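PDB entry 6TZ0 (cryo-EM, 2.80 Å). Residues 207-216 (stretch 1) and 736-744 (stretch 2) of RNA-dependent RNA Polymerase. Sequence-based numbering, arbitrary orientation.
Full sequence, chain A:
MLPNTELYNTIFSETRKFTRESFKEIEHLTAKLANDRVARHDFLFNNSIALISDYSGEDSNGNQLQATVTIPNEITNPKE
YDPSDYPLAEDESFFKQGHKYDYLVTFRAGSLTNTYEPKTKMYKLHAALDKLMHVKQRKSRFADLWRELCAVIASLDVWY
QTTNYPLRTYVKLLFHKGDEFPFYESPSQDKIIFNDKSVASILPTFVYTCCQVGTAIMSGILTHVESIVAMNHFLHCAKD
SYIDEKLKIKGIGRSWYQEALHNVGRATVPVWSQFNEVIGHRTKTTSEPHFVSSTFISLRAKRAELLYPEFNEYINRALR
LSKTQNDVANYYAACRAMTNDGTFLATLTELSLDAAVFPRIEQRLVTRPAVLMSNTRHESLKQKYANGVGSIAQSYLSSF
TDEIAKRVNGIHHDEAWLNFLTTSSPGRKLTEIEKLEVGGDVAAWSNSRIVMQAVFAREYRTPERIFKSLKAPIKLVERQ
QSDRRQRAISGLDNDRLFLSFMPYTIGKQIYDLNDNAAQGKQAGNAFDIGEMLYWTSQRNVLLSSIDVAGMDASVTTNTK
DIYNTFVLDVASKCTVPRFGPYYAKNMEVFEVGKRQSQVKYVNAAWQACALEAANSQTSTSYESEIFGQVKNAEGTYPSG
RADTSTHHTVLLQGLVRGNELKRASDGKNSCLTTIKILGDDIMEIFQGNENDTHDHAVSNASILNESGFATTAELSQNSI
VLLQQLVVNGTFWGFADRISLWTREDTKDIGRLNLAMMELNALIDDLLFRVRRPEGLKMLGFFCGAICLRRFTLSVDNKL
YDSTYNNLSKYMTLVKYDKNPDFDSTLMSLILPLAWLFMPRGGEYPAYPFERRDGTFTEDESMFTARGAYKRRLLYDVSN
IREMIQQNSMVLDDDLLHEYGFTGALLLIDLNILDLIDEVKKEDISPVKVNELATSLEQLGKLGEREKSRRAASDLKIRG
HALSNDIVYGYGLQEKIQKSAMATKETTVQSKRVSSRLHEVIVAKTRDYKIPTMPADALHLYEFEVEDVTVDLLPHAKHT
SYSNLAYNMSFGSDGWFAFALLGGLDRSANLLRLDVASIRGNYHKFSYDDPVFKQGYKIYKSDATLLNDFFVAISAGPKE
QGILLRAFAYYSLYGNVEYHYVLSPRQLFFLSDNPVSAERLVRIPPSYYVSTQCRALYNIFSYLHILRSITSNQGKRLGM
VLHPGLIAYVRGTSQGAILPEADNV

Stretch 1, residues 207-216: VYTCCQVGTA
Stretch 2, residues 736-744: ADRISLWTR

The contact turns on one tryptophan whose indole is engaged through both its edge and a face by a single helix. Trp 742 (chi1 -52°, m; chi2 108°) donates from NE1 to Thr 215 OG1 at 2.9 Å, with an N-H...O angle of 166°. That hydroxyl is already directed: Thr 215 OG1 (chi1 -58°, m) donates to Cys 211 O one turn earlier, at 2.7 Å. Threonine suits the place because its hydroxyl can donate to the helix backbone and still accept the indole proton. Cys 211 (chi1 -73°, m) lies over one ring face, its CB 4.0 Å from the centroid of the five-membered ring of Trp 742 and 15° off the normal, a CH-pi contact; its SG is 4.8 Å from the same centroid.

Residues 207-216 are helical throughout, phi/psi near -67/-37, with i to i+4 backbone hydrogen bonds. Residues 739-744 form an irregular loop: Ile 739 and Ser 740 are extended (-113/122, -107/113), Leu 741 turns at -77/-3, Trp 742 adopts -129/-23, and Thr 743 extends again (-116/168). The loop runs against the helix direction: CA of Tyr 208 is 6.9 Å from CA of Trp 742, and CA of Gln 212 is 7.8 Å from CA of Ser 740.

Around this centre, Thr 215 CG2 meets Leu 741 CD1 (4.0 Å; Leu m, t), so threonine's methyl also finds an apolar partner. Tyr 208 (chi1 -56°, m; chi2 -66°) brings CD1 to 3.9 Å from Thr 743 CG2. Thr 743 (chi1 63°, p) shares a 2.7 Å hydrogen bond between its OG1 and Ser 740 OG, which braces the loop. Gln 212 (t, p, chi3 42°) reaches Asp 737, NE2 to OD1 3.1 Å, but the angle is too poor for a hydrogen bond.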

# COMPACT_ATOMS: atom_id res chain seq x y z
N VAL A 207 9.97 6.04 29.35
CA VAL A 207 8.66 5.88 29.98
C VAL A 207 7.88 4.78 29.27
O VAL A 207 7.31 3.89 29.91
CB VAL A 207 7.91 7.22 29.96
CG1 VAL A 207 6.54 7.08 30.60
CG2 VAL A 207 8.72 8.28 30.66
N TYR A 208 7.92 4.79 27.93
CA TYR A 208 7.25 3.76 27.15
C TYR A 208 7.96 2.42 27.27
O TYR A 208 7.31 1.37 27.26
CB TYR A 208 7.17 4.18 25.69
CG TYR A 208 6.48 5.51 25.45
CD1 TYR A 208 5.14 5.67 25.72
CD2 TYR A 208 7.17 6.57 24.88
CE1 TYR A 208 4.50 6.87 25.50
CE2 TYR A 208 6.54 7.77 24.64
CZ TYR A 208 5.21 7.92 24.95
OH TYR A 208 4.56 9.10 24.71
N THR A 209 9.29 2.45 27.40
CA THR A 209 10.05 1.22 27.62
C THR A 209 9.69 0.57 28.96
O THR A 209 9.50 -0.65 29.03
CB THR A 209 11.54 1.53 27.56
OG1 THR A 209 11.84 2.16 26.31
CG2 THR A 209 12.36 0.26 27.67
N CYS A 210 9.59 1.38 30.02
CA CYS A 210 9.15 0.88 31.32
C CYS A 210 7.71 0.39 31.28
O CYS A 210 7.38 -0.60 31.95
CB CYS A 210 9.30 1.96 32.39
SG CYS A 210 10.99 2.36 32.85
N CYS A 211 6.85 1.05 30.49
CA CYS A 211 5.48 0.56 30.31
C CYS A 211 5.45 -0.81 29.63
O CYS A 211 4.67 -1.68 30.02
CB CYS A 211 4.65 1.56 29.51
SG CYS A 211 4.20 3.06 30.38
N GLN A 212 6.33 -1.03 28.65
CA GLN A 212 6.36 -2.32 27.98
C GLN A 212 6.94 -3.41 28.88
O GLN A 212 6.48 -4.56 28.86
CB GLN A 212 7.16 -2.23 26.69
CG GLN A 212 7.10 -3.49 25.85
CD GLN A 212 5.71 -3.76 25.34
OE1 GLN A 212 5.00 -2.85 24.91
NE2 GLN A 212 5.29 -5.02 25.39
N VAL A 213 7.95 -3.08 29.69
CA VAL A 213 8.52 -4.08 30.59
C VAL A 213 7.53 -4.44 31.69
O VAL A 213 7.39 -5.61 32.06
CB VAL A 213 9.87 -3.58 31.15
CG1 VAL A 213 10.41 -4.50 32.22
CG2 VAL A 213 10.88 -3.51 30.03
N GLY A 214 6.76 -3.46 32.16
CA GLY A 214 5.70 -3.77 33.11
C GLY A 214 4.56 -4.56 32.50
O GLY A 214 3.95 -5.40 33.18
N THR A 215 4.26 -4.33 31.22
CA THR A 215 3.28 -5.14 30.52
C THR A 215 3.76 -6.58 30.37
O THR A 215 2.98 -7.52 30.49
CB THR A 215 2.99 -4.52 29.16
OG1 THR A 215 2.52 -3.18 29.35
CG2 THR A 215 1.92 -5.29 28.40
N ALA A 216 5.06 -6.77 30.13
CA ALA A 216 5.62 -8.11 30.03
C ALA A 216 5.63 -8.83 31.37
O ALA A 216 5.47 -10.05 31.41
CB ALA A 216 7.04 -8.04 29.47
N ALA A 736 3.91 -11.65 21.45
CA ALA A 736 3.18 -10.67 22.24
C ALA A 736 3.81 -9.30 22.23
O ALA A 736 3.15 -8.32 22.58
CB ALA A 736 3.05 -11.14 23.69
N ASP A 737 5.08 -9.19 21.84
CA ASP A 737 5.76 -7.91 21.87
C ASP A 737 5.67 -7.19 20.53
O ASP A 737 6.42 -6.24 20.28
CB ASP A 737 7.21 -8.12 22.29
CG ASP A 737 7.81 -6.90 22.97
OD1 ASP A 737 7.12 -5.86 23.05
OD2 ASP A 737 8.94 -6.99 23.46
N ARG A 738 4.75 -7.61 19.67
CA ARG A 738 4.44 -6.91 18.44
C ARG A 738 3.18 -6.07 18.57
O ARG A 738 2.81 -5.38 17.62
CB ARG A 738 4.28 -7.91 17.30
CG ARG A 738 5.53 -8.71 17.04
CD ARG A 738 6.61 -7.81 16.50
NE ARG A 738 6.22 -7.25 15.22
CZ ARG A 738 6.52 -7.79 14.04
NH1 ARG A 738 6.13 -7.21 12.92
NH2 ARG A 738 7.25 -8.90 14.00
N ILE A 739 2.52 -6.13 19.72
CA ILE A 739 1.31 -5.36 19.99
C ILE A 739 1.65 -4.36 21.08
O ILE A 739 2.07 -4.74 22.18
CB ILE A 739 0.16 -6.27 20.42
CG1 ILE A 739 -0.19 -7.22 19.28
CG2 ILE A 739 -1.05 -5.44 20.84
CD1 ILE A 739 -1.03 -8.35 19.71
N SER A 740 1.46 -3.08 20.79
CA SER A 740 1.81 -2.01 21.71
C SER A 740 0.53 -1.43 22.29
O SER A 740 -0.26 -0.81 21.57
CB SER A 740 2.61 -0.92 21.01
OG SER A 740 3.01 0.07 21.94
N LEU A 741 0.33 -1.62 23.59
CA LEU A 741 -0.80 -1.03 24.28
C LEU A 741 -0.61 0.45 24.57
O LEU A 741 -1.53 1.07 25.11
CB LEU A 741 -1.06 -1.78 25.59
CG LEU A 741 -1.46 -3.25 25.54
CD1 LEU A 741 -1.53 -3.82 26.94
CD2 LEU A 741 -2.78 -3.41 24.83
N TRP A 742 0.54 1.03 24.25
CA TRP A 742 0.89 2.33 24.79
C TRP A 742 1.33 3.35 23.75
O TRP A 742 1.24 4.56 24.03
CB TRP A 742 2.00 2.18 25.84
CG TRP A 742 1.65 1.17 26.89
CD1 TRP A 742 2.20 -0.08 27.04
CD2 TRP A 742 0.61 1.26 27.87
NE1 TRP A 742 1.60 -0.74 28.08
CE2 TRP A 742 0.62 0.06 28.60
CE3 TRP A 742 -0.30 2.26 28.20
CZ2 TRP A 742 -0.27 -0.17 29.65
CZ3 TRP A 742 -1.18 2.03 29.24
CH2 TRP A 742 -1.15 0.83 29.95
N THR A 743 1.81 2.94 22.57
CA THR A 743 2.28 3.87 21.55
C THR A 743 1.39 3.78 20.31
O THR A 743 0.57 2.87 20.17
CB THR A 743 3.74 3.60 21.19
OG1 THR A 743 3.85 2.29 20.62
CG2 THR A 743 4.62 3.66 22.42
N ARG A 744 1.56 4.75 19.41
CA ARG A 744 0.80 4.80 18.17
C ARG A 744 1.71 5.10 16.98
O ARG A 744 2.90 5.38 17.13
CB ARG A 744 -0.30 5.86 18.19
CG ARG A 744 -1.43 5.55 19.09
CD ARG A 744 -2.48 6.63 19.03
NE ARG A 744 -3.13 6.67 17.73
CZ ARG A 744 -4.18 5.94 17.40
NH1 ARG A 744 -4.71 5.10 18.29
NH2 ARG A 744 -4.72 6.03 16.19